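Local coordinates for periplasmic solute binding protein (Candidatus liberibacter, PDB 4CL2), which probably captures manganese or zinc ions in the periplasm as the solute-binding component of a metal uptake transporter, at residues A[146-158]-A[259-272]. Numbering follows the deposited sequence.
Sequences KIRNSILPLKTRI and YLDLLRFSLTKIVD. With SO4 (sulfate ion), chain E.
The guanidinium of R157 meets V271 with one face and D272 with its edge: V271 CG2 sits 3.6 Å above the plane, displaced to the edge of the group, while D272 OD1 lies in it. The two residues stand on a nearly parallel helix pair of the cluster A-I (solute-binding protein 9) fold, in which the end of the long helix 133-158, which spans the two lobes, packs on the C-terminal helix 259-274; the axes run 9.6 Å apart with 8° between directions. An N-H...O angle of 167° and 3.1 Å from R157 NH1 to D272 OD1 identify a straight salt bridge, although the carboxylate plane is turned 46° from the guanidinium. R157 reaches there because CG is anti to the backbone N and the chain runs extended to NE, crossing V271 roughly at right angles. At the R264 guanidinium, L260 CD2 lies off one face and sulfate O2 is at the edge, 2.9 Å from NH1. S150 OG comes within 2.5 Å of the same oxygen, too short to be taken at face value, so this second arm of the sulfate bridge is doubtful; the ion probably comes from the crystallisation liquor. Over one face of the Y259 ring lies L263 CD1, near the rim, and I147 CD1 approaches obliquely.

Between the helices the packing is apolar: I147 CD1 rests on L260 CB, and I151 sends CD1 over the backbone at R264 while its CG2 touches L267 CD2. I158 CG1 meets V271 CB. P153 has no N-H to give and L154 N makes just a weak bond to I151 O, where the helix kinks. The manganese ligands H106, E172 and D247 all lie outside both segments; the Y259 side chain, whose OH bonds to W108 O, is about 13 Å from the ion. L154 CD1 ends 3.5 Å from T268 OG1, whose hydroxyl donates to R264 O at 2.7 Å.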
loop_
_atom_site.group_PDB
_atom_site.type_symbol
_atom_site.label_atom_id
_atom_site.label_comp_id
_atom_site.label_asym_id
_atom_site.label_seq_id
_atom_site.Cartn_x
_atom_site.Cartn_y
_atom_site.Cartn_z
ATOM N N LYS A 146 4.715 6.437 -16.039
ATOM C CA LYS A 146 4.842 7.552 -15.108
ATOM C C LYS A 146 5.375 7.112 -13.732
ATOM O O LYS A 146 6.227 7.774 -13.166
ATOM C CB LYS A 146 3.470 8.222 -14.956
ATOM C CG LYS A 146 3.506 9.561 -14.268
ATOM C CD LYS A 146 2.108 10.198 -14.248
ATOM C CE LYS A 146 2.137 11.615 -13.665
ATOM N NZ LYS A 146 0.722 12.095 -13.748
ATOM N N ILE A 147 4.916 5.951 -13.238
ATOM C CA ILE A 147 5.345 5.419 -11.978
ATOM C C ILE A 147 6.816 5.035 -12.073
ATOM O O ILE A 147 7.627 5.369 -11.236
ATOM C CB ILE A 147 4.493 4.150 -11.548
ATOM C CG1 ILE A 147 3.042 4.509 -11.210
ATOM C CG2 ILE A 147 5.187 3.432 -10.328
ATOM C CD1 ILE A 147 2.849 5.112 -9.884
ATOM N N ARG A 148 7.170 4.302 -13.132
ATOM C CA ARG A 148 8.563 3.922 -13.336
ATOM C C ARG A 148 9.487 5.130 -13.383
ATOM O O ARG A 148 10.553 5.158 -12.741
ATOM C CB ARG A 148 8.750 3.020 -14.564
ATOM C CG ARG A 148 10.186 2.488 -14.710
ATOM C CD ARG A 148 10.333 1.637 -15.967
ATOM N NE ARG A 148 9.485 0.485 -15.809
ATOM C CZ ARG A 148 8.484 0.152 -16.617
ATOM N NH1 ARG A 148 8.200 0.868 -17.677
ATOM N NH2 ARG A 148 7.724 -0.896 -16.290
ATOM N N ASN A 149 9.087 6.133 -14.118
ATOM C CA ASN A 149 9.905 7.319 -14.295
ATOM C C ASN A 149 10.147 8.048 -13.007
ATOM O O ASN A 149 11.245 8.574 -12.781
ATOM C CB ASN A 149 9.287 8.230 -15.343
ATOM C CG ASN A 149 9.443 7.684 -16.731
ATOM O OD1 ASN A 149 10.339 6.884 -16.985
ATOM N ND2 ASN A 149 8.590 8.143 -17.665
ATOM N N SER A 150 9.173 8.079 -12.125
ATOM C CA SER A 150 9.356 8.721 -10.820
ATOM C C SER A 150 10.087 7.921 -9.791
ATOM O O SER A 150 10.789 8.499 -8.945
ATOM C CB SER A 150 8.036 9.134 -10.126
ATOM O OG SER A 150 7.466 10.239 -10.799
ATOM N N ILE A 151 9.842 6.614 -9.801
ATOM C CA ILE A 151 10.241 5.760 -8.720
ATOM C C ILE A 151 11.565 5.069 -9.021
ATOM O O ILE A 151 12.439 4.911 -8.129
ATOM C CB ILE A 151 9.128 4.734 -8.359
ATOM C CG1 ILE A 151 7.850 5.443 -7.963
ATOM C CG2 ILE A 151 9.601 3.769 -7.284
ATOM C CD1 ILE A 151 8.046 6.545 -6.921
ATOM N N LEU A 152 11.788 4.687 -10.265
ATOM C CA LEU A 152 13.069 4.046 -10.542
ATOM C C LEU A 152 14.302 4.782 -10.164
ATOM O O LEU A 152 15.256 4.187 -9.610
ATOM C CB LEU A 152 13.070 3.555 -12.021
ATOM C CG LEU A 152 14.249 2.706 -12.360
ATOM C CD1 LEU A 152 14.376 1.414 -11.514
ATOM C CD2 LEU A 152 14.146 2.336 -13.828
ATOM N N PRO A 153 14.390 6.133 -10.356
ATOM C CA PRO A 153 15.590 6.784 -9.898
ATOM C C PRO A 153 15.876 6.705 -8.382
ATOM O O PRO A 153 17.008 6.710 -7.939
ATOM C CB PRO A 153 15.402 8.264 -10.381
ATOM C CG PRO A 153 14.372 8.205 -11.438
ATOM C CD PRO A 153 13.519 6.997 -11.192
ATOM N N LEU A 154 14.812 6.592 -7.614
ATOM C CA LEU A 154 14.912 6.423 -6.142
ATOM C C LEU A 154 15.472 5.009 -5.816
ATOM O O LEU A 154 16.387 4.863 -5.003
ATOM C CB LEU A 154 13.574 6.590 -5.526
ATOM C CG LEU A 154 13.038 8.040 -5.677
ATOM C CD1 LEU A 154 11.607 8.118 -5.162
ATOM C CD2 LEU A 154 13.928 8.974 -4.899
ATOM N N LYS A 155 14.940 3.991 -6.525
ATOM C CA LYS A 155 15.521 2.629 -6.401
ATOM C C LYS A 155 16.990 2.602 -6.735
ATOM O O LYS A 155 17.828 2.085 -6.007
ATOM C CB LYS A 155 14.745 1.615 -7.227
ATOM C CG LYS A 155 15.310 0.195 -7.117
ATOM C CD LYS A 155 14.660 -0.775 -8.122
ATOM C CE LYS A 155 15.299 -2.138 -7.886
ATOM N NZ LYS A 155 14.714 -3.148 -8.811
ATOM N N THR A 156 17.354 3.213 -7.869
ATOM C CA THR A 156 18.701 3.226 -8.319
ATOM C C THR A 156 19.632 3.823 -7.262
ATOM O O THR A 156 20.712 3.289 -6.947
ATOM C CB THR A 156 18.801 3.931 -9.716
ATOM O OG1 THR A 156 17.940 3.250 -10.649
ATOM C CG2 THR A 156 20.144 4.029 -10.143
ATOM N N ARG A 157 19.174 4.900 -6.619
ATOM C CA ARG A 157 19.947 5.486 -5.571
ATOM C C ARG A 157 20.007 4.595 -4.297
ATOM O O ARG A 157 21.127 4.411 -3.739
ATOM C CB ARG A 157 19.390 6.887 -5.222
ATOM C CG ARG A 157 20.283 7.649 -4.287
ATOM C CD ARG A 157 20.065 9.171 -4.354
ATOM N NE ARG A 157 20.484 9.761 -3.069
ATOM C CZ ARG A 157 19.683 10.379 -2.196
ATOM N NH1 ARG A 157 18.390 10.581 -2.467
ATOM N NH2 ARG A 157 20.184 10.812 -1.041
ATOM N N ILE A 158 18.877 3.970 -3.908
ATOM C CA ILE A 158 18.758 3.096 -2.722
ATOM C C ILE A 158 19.743 1.930 -2.875
ATOM O O ILE A 158 20.385 1.469 -1.915
ATOM C CB ILE A 158 17.267 2.605 -2.541
ATOM C CG1 ILE A 158 16.352 3.772 -2.069
ATOM C CG2 ILE A 158 17.139 1.417 -1.594
ATOM C CD1 ILE A 158 14.851 3.565 -2.163
ATOM N N TYR A 259 -1.387 7.758 -5.382
ATOM C CA TYR A 259 -0.508 6.635 -5.179
ATOM C C TYR A 259 0.911 6.913 -5.596
ATOM O O TYR A 259 1.881 6.565 -4.874
ATOM C CB TYR A 259 -1.054 5.417 -5.936
ATOM C CG TYR A 259 -0.176 4.141 -5.939
ATOM C CD1 TYR A 259 0.230 3.584 -4.791
ATOM C CD2 TYR A 259 0.163 3.521 -7.092
ATOM C CE1 TYR A 259 0.969 2.384 -4.754
ATOM C CE2 TYR A 259 0.866 2.341 -7.096
ATOM C CZ TYR A 259 1.276 1.768 -5.925
ATOM O OH TYR A 259 1.985 0.588 -5.915
ATOM N N LEU A 260 1.096 7.479 -6.788
ATOM C CA LEU A 260 2.438 7.861 -7.214
ATOM C C LEU A 260 3.112 8.789 -6.200
ATOM O O LEU A 260 4.269 8.538 -5.848
ATOM C CB LEU A 260 2.418 8.503 -8.581
ATOM C CG LEU A 260 3.776 8.888 -9.206
ATOM C CD1 LEU A 260 3.619 9.076 -10.663
ATOM C CD2 LEU A 260 4.266 10.180 -8.622
ATOM N N ASP A 261 2.413 9.793 -5.693
ATOM C CA ASP A 261 2.970 10.712 -4.712
ATOM C C ASP A 261 3.304 9.996 -3.404
ATOM O O ASP A 261 4.293 10.329 -2.776
ATOM C CB ASP A 261 2.046 11.836 -4.407
ATOM C CG ASP A 261 1.842 12.799 -5.596
ATOM O OD1 ASP A 261 2.638 12.844 -6.505
ATOM O OD2 ASP A 261 0.873 13.530 -5.568
ATOM N N LEU A 262 2.510 9.031 -3.027
ATOM C CA LEU A 262 2.761 8.251 -1.837
ATOM C C LEU A 262 4.028 7.449 -1.961
ATOM O O LEU A 262 4.890 7.456 -1.046
ATOM C CB LEU A 262 1.595 7.300 -1.525
ATOM C CG LEU A 262 1.743 6.389 -0.294
ATOM C CD1 LEU A 262 0.367 6.247 0.381
ATOM C CD2 LEU A 262 2.262 5.057 -0.719
ATOM N N LEU A 263 4.185 6.693 -3.043
ATOM C CA LEU A 263 5.420 5.948 -3.249
ATOM C C LEU A 263 6.606 6.906 -3.300
ATOM O O LEU A 263 7.657 6.645 -2.735
ATOM C CB LEU A 263 5.384 5.197 -4.585
ATOM C CG LEU A 263 4.498 3.973 -4.605
ATOM C CD1 LEU A 263 4.577 3.348 -5.988
ATOM C CD2 LEU A 263 4.876 2.936 -3.562
ATOM N N ARG A 264 6.473 7.981 -4.073
ATOM C CA ARG A 264 7.559 8.919 -4.251
ATOM C C ARG A 264 7.972 9.564 -2.901
ATOM O O ARG A 264 9.155 9.653 -2.570
ATOM C CB ARG A 264 7.198 9.986 -5.258
ATOM C CG ARG A 264 8.338 10.929 -5.560
ATOM C CD ARG A 264 7.939 11.918 -6.667
ATOM N NE ARG A 264 6.874 12.764 -6.222
ATOM C CZ ARG A 264 6.280 13.703 -6.948
ATOM N NH1 ARG A 264 6.588 13.871 -8.235
ATOM N NH2 ARG A 264 5.339 14.454 -6.368
ATOM N N PHE A 265 7.000 9.989 -2.101
ATOM C CA PHE A 265 7.327 10.573 -0.814
ATOM C C PHE A 265 8.024 9.610 0.110
ATOM O O PHE A 265 9.071 9.919 0.649
ATOM C CB PHE A 265 6.075 11.137 -0.121
ATOM C CG PHE A 265 6.363 11.799 1.165
ATOM C CD1 PHE A 265 6.659 13.136 1.236
ATOM C CD2 PHE A 265 6.344 11.050 2.340
ATOM C CE1 PHE A 265 7.011 13.703 2.437
ATOM C CE2 PHE A 265 6.688 11.612 3.547
ATOM C CZ PHE A 265 7.025 12.933 3.592
ATOM N N SER A 266 7.433 8.434 0.301
ATOM C CA SER A 266 8.003 7.490 1.250
ATOM C C SER A 266 9.353 6.966 0.799
ATOM O O SER A 266 10.221 6.903 1.624
ATOM C CB SER A 266 7.010 6.375 1.520
ATOM O OG SER A 266 5.855 6.960 2.203
ATOM N N LEU A 267 9.529 6.635 -0.463
ATOM C CA LEU A 267 10.817 6.184 -0.908
ATOM C C LEU A 267 11.868 7.302 -0.864
ATOM O O LEU A 267 13.035 7.075 -0.563
ATOM C CB LEU A 267 10.730 5.531 -2.246
ATOM C CG LEU A 267 10.256 4.059 -2.231
ATOM C CD1 LEU A 267 8.957 3.765 -1.576
ATOM C CD2 LEU A 267 10.226 3.607 -3.718
ATOM N N THR A 268 11.466 8.546 -1.177
ATOM C CA THR A 268 12.397 9.672 -1.028
ATOM C C THR A 268 12.875 9.815 0.378
ATOM O O THR A 268 14.057 10.001 0.683
ATOM C CB THR A 268 11.755 11.004 -1.603
ATOM O OG1 THR A 268 11.487 10.897 -2.984
ATOM C CG2 THR A 268 12.663 12.171 -1.336
ATOM N N LYS A 269 11.952 9.743 1.336
ATOM C CA LYS A 269 12.289 9.895 2.692
ATOM C C LYS A 269 13.235 8.762 3.191
ATOM O O LYS A 269 14.193 8.964 3.876
ATOM C CB LYS A 269 11.017 9.998 3.545
ATOM C CG LYS A 269 11.340 10.325 4.969
ATOM C CD LYS A 269 10.140 10.951 5.666
ATOM C CE LYS A 269 10.521 11.292 7.068
ATOM N NZ LYS A 269 11.386 12.525 7.141
ATOM N N ILE A 270 12.939 7.540 2.724
ATOM C CA ILE A 270 13.830 6.426 3.060
ATOM C C ILE A 270 15.248 6.626 2.517
ATOM O O ILE A 270 16.203 6.543 3.263
ATOM C CB ILE A 270 13.222 5.126 2.552
ATOM C CG1 ILE A 270 11.936 4.841 3.322
ATOM C CG2 ILE A 270 14.272 4.002 2.689
ATOM C CD1 ILE A 270 11.149 3.731 2.676
ATOM N N VAL A 271 15.356 6.992 1.240
ATOM C CA VAL A 271 16.685 7.098 0.638
ATOM C C VAL A 271 17.426 8.268 1.255
ATOM O O VAL A 271 18.630 8.208 1.507
ATOM C CB VAL A 271 16.644 7.144 -0.914
ATOM C CG1 VAL A 271 16.031 8.365 -1.462
ATOM C CG2 VAL A 271 18.032 7.088 -1.500
ATOM N N ASP A 272 16.683 9.324 1.609
ATOM C CA ASP A 272 17.336 10.520 2.221
ATOM C C ASP A 272 17.841 10.263 3.596
ATOM O O ASP A 272 18.679 10.981 4.128
ATOM C CB ASP A 272 16.379 11.712 2.250
ATOM C CG ASP A 272 16.218 12.350 0.936
ATOM O OD1 ASP A 272 16.915 11.944 -0.064
ATOM O OD2 ASP A 272 15.247 13.121 0.762
HETATM S S SO4 E . 9.516 13.168 -10.681
HETATM O O1 SO4 E . 10.773 13.038 -9.938
HETATM O O2 SO4 E . 8.489 12.417 -9.957
HETATM O O3 SO4 E . 9.728 12.612 -12.037
HETATM O O4 SO4 E . 9.092 14.561 -10.825
#